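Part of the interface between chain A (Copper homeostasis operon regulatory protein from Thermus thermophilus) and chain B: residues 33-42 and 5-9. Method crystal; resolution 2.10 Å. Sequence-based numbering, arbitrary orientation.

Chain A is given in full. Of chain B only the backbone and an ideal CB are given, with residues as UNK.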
# COMPACT_ATOMS: atom_id res chain seq x y z
N MSE A 33 -21.02 -5.71 -12.81
CA MSE A 33 -20.68 -7.06 -12.36
C MSE A 33 -21.38 -7.37 -11.03
O MSE A 33 -21.93 -8.45 -10.85
CB MSE A 33 -19.17 -7.18 -12.16
CG MSE A 33 -18.37 -7.12 -13.46
SE MSE A 33 -16.47 -7.09 -13.14
CE MSE A 33 -16.17 -8.99 -12.89
N LEU A 34 -21.35 -6.41 -10.12
CA LEU A 34 -21.98 -6.58 -8.82
C LEU A 34 -23.50 -6.57 -8.90
O LEU A 34 -24.17 -7.25 -8.12
CB LEU A 34 -21.49 -5.51 -7.84
CG LEU A 34 -20.05 -5.73 -7.37
CD1 LEU A 34 -19.56 -4.53 -6.60
CD2 LEU A 34 -19.98 -6.98 -6.52
N GLU A 35 -24.05 -5.80 -9.83
CA GLU A 35 -25.50 -5.73 -9.98
C GLU A 35 -26.02 -7.04 -10.56
O GLU A 35 -27.20 -7.17 -10.87
CB GLU A 35 -25.89 -4.55 -10.86
CG GLU A 35 -25.45 -3.21 -10.28
CD GLU A 35 -25.86 -2.03 -11.13
OE1 GLU A 35 -25.64 -2.07 -12.35
OE2 GLU A 35 -26.41 -1.06 -10.57
N ASP A 36 -25.12 -7.99 -10.71
CA ASP A 36 -25.47 -9.31 -11.21
C ASP A 36 -25.53 -10.22 -9.99
O ASP A 36 -24.63 -10.20 -9.16
CB ASP A 36 -24.41 -9.80 -12.19
CG ASP A 36 -24.68 -11.21 -12.69
OD1 ASP A 36 -23.92 -11.69 -13.56
OD2 ASP A 36 -25.66 -11.84 -12.22
N GLU A 37 -26.60 -10.99 -9.88
CA GLU A 37 -26.77 -11.89 -8.75
C GLU A 37 -25.60 -12.86 -8.62
O GLU A 37 -25.15 -13.17 -7.52
CB GLU A 37 -28.10 -12.63 -8.88
CG GLU A 37 -29.29 -11.68 -8.93
CD GLU A 37 -30.63 -12.39 -8.95
OE1 GLU A 37 -31.67 -11.70 -8.96
OE2 GLU A 37 -30.64 -13.64 -8.94
N LYS A 38 -25.11 -13.34 -9.76
CA LYS A 38 -23.98 -14.27 -9.78
C LYS A 38 -22.71 -13.46 -10.00
O LYS A 38 -22.61 -12.71 -10.97
CB LYS A 38 -24.17 -15.29 -10.90
CG LYS A 38 -25.53 -15.97 -10.88
CD LYS A 38 -25.78 -16.66 -9.54
CE LYS A 38 -27.18 -17.26 -9.47
NZ LYS A 38 -27.38 -18.04 -8.22
N VAL A 39 -21.75 -13.60 -9.09
CA VAL A 39 -20.50 -12.84 -9.18
C VAL A 39 -19.22 -13.66 -9.03
O VAL A 39 -19.14 -14.56 -8.20
CB VAL A 39 -20.47 -11.72 -8.12
CG1 VAL A 39 -19.19 -10.91 -8.24
CG2 VAL A 39 -21.69 -10.83 -8.27
N TYR A 40 -18.22 -13.32 -9.84
CA TYR A 40 -16.92 -13.97 -9.80
C TYR A 40 -16.00 -13.12 -8.92
O TYR A 40 -15.31 -12.23 -9.41
CB TYR A 40 -16.35 -14.08 -11.22
CG TYR A 40 -17.09 -15.08 -12.08
CD1 TYR A 40 -16.85 -16.45 -11.94
CD2 TYR A 40 -18.05 -14.67 -13.00
CE1 TYR A 40 -17.56 -17.38 -12.70
CE2 TYR A 40 -18.76 -15.60 -13.77
CZ TYR A 40 -18.51 -16.95 -13.61
OH TYR A 40 -19.20 -17.88 -14.36
N CYS A 41 -16.02 -13.40 -7.62
CA CYS A 41 -15.21 -12.66 -6.65
C CYS A 41 -13.79 -12.34 -7.08
O CYS A 41 -13.35 -11.20 -6.96
CB CYS A 41 -15.17 -13.42 -5.32
SG CYS A 41 -16.73 -13.41 -4.44
N VAL A 42 -13.08 -13.35 -7.58
CA VAL A 42 -11.71 -13.16 -8.01
C VAL A 42 -11.59 -12.17 -9.16
O VAL A 42 -10.65 -11.38 -9.20
CB VAL A 42 -11.07 -14.50 -8.42
CG1 VAL A 42 -9.65 -14.27 -8.93
CG2 VAL A 42 -11.05 -15.45 -7.24
N UNK B 5 -19.99 -17.29 -10.17
CA UNK B 5 -19.32 -18.36 -9.38
C UNK B 5 -19.87 -18.36 -7.95
O UNK B 5 -19.84 -19.39 -7.26
CB UNK B 5 -17.80 -18.16 -9.36
N UNK B 6 -20.38 -17.22 -7.51
CA UNK B 6 -20.95 -17.09 -6.18
C UNK B 6 -22.18 -16.18 -6.15
O UNK B 6 -22.17 -15.09 -6.73
CB UNK B 6 -19.89 -16.56 -5.22
N UNK B 7 -23.23 -16.64 -5.47
CA UNK B 7 -24.45 -15.85 -5.36
C UNK B 7 -24.31 -14.98 -4.11
O UNK B 7 -24.84 -15.30 -3.05
CB UNK B 7 -25.69 -16.74 -5.29
N UNK B 8 -23.57 -13.89 -4.27
CA UNK B 8 -23.30 -12.95 -3.19
C UNK B 8 -24.56 -12.50 -2.45
O UNK B 8 -25.60 -12.27 -3.05
CB UNK B 8 -22.57 -11.73 -3.75
N UNK B 9 -24.44 -12.38 -1.13
CA UNK B 9 -25.55 -11.94 -0.28
C UNK B 9 -26.02 -10.56 -0.74
O UNK B 9 -25.24 -9.61 -0.75
CB UNK B 9 -25.13 -11.91 1.19

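The backbone of chain B runs antiparallel to chain A, and one bond fixes the register: Val A39 N donates to the carbonyl O of position 6 at 2.8 Å with an N-H...O angle of 168°. The return bond, from N of position 6 to Val A39 O, is 3.0 Å long but bent to 134° and therefore weak. Both use main-chain atoms, so they constrain the path of the strand more than its sequence.

At position 5, CA-to-CB points sideways, and the ideal CB lies only 3.2 Å from Tyr A40 CD1. The backbone N sits over one face of the tyrosine ring and gives a weak bond to Val A39 O at 3.5 Å. The tight approach of CB leaves little room on the tyrosine side, so a side chain here has to extend past the ring; polar or aromatic groups reaching into the space beyond would all serve. The residue is His B5. With chi1 at -158° (t) the imidazole extends past the Tyr A40 ring, and CB makes the closest contact, 3.2 Å from Tyr A40 CD1.

Position 6, with extended angles of -143/134, directs its CB to the same face of the sheet as Val A39. The nearest neighbour of the ideal CB is Val A39 O, at 3.7 Å. Cys A41 SG, 4.5 Å from that CB, and the face shared with Val A39 favour an aliphatic residue such as valine, isoleucine, leucine or methionine. Leu B6 meets this with CD2 placed 3.8 Å from Cys A41 SG.

Position 7 points to the other face, shared with Lys A38, whose NZ is 3.6 Å from the ideal CB. An amine so near suits an acceptor: an acidic side chain, an amide or a histidine. His B7 places ND1 2.9 Å from Lys A38 NZ, although the geometry does not settle whether they are hydrogen-bonded. Its CA also makes a CA-H...O contact with Glu A37 O at 3.5 Å.

Position 8 aims its CB toward chain A, 4.7 Å from Val A39 CG2, with Leu A34 CD2 farther along. The gap calls for a branched or long apolar side chain. In Leu B8, chi1 is -163° (t) and chi2 58° (p), and CD2 comes within 4.1 Å of Leu A34 CD2. A water joins the main chains here, donating to Glu A37 O at 2.9 Å and to Leu B8 O at 2.5 Å.

Position 9 turns away, with no atom of the chain A stretch within 5.5 Å of its CB, so chain A sets no preference. Asp B9 is an N-cap residue, its side chain capping a backbone N just beyond the stretch.

Chain B, residues 5-9: HLHLD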
# COMPACT_ATOMS: atom_id res chain seq x y z
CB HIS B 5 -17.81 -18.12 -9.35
CG HIS B 5 -17.01 -19.34 -9.05
ND1 HIS B 5 -17.04 -20.46 -9.86
CD2 HIS B 5 -16.15 -19.63 -8.05
CE1 HIS B 5 -16.23 -21.38 -9.36
NE2 HIS B 5 -15.68 -20.90 -8.26
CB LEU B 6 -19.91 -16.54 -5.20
CG LEU B 6 -20.43 -16.32 -3.78
CD1 LEU B 6 -20.88 -17.66 -3.20
CD2 LEU B 6 -19.36 -15.68 -2.91
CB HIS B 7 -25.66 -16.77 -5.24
CG HIS B 7 -26.97 -16.05 -5.33
ND1 HIS B 7 -28.13 -16.67 -5.72
CD2 HIS B 7 -27.29 -14.75 -5.10
CE1 HIS B 7 -29.12 -15.79 -5.73
NE2 HIS B 7 -28.63 -14.62 -5.35
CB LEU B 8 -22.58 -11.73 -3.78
CG LEU B 8 -21.82 -10.77 -2.87
CD1 LEU B 8 -20.75 -11.51 -2.08
CD2 LEU B 8 -21.18 -9.69 -3.73
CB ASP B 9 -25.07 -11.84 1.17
CG ASP B 9 -26.20 -11.52 2.15
OD1 ASP B 9 -27.22 -10.91 1.74
OD2 ASP B 9 -26.07 -11.88 3.34
O HOH W 1 -26.12 -11.46 -5.37
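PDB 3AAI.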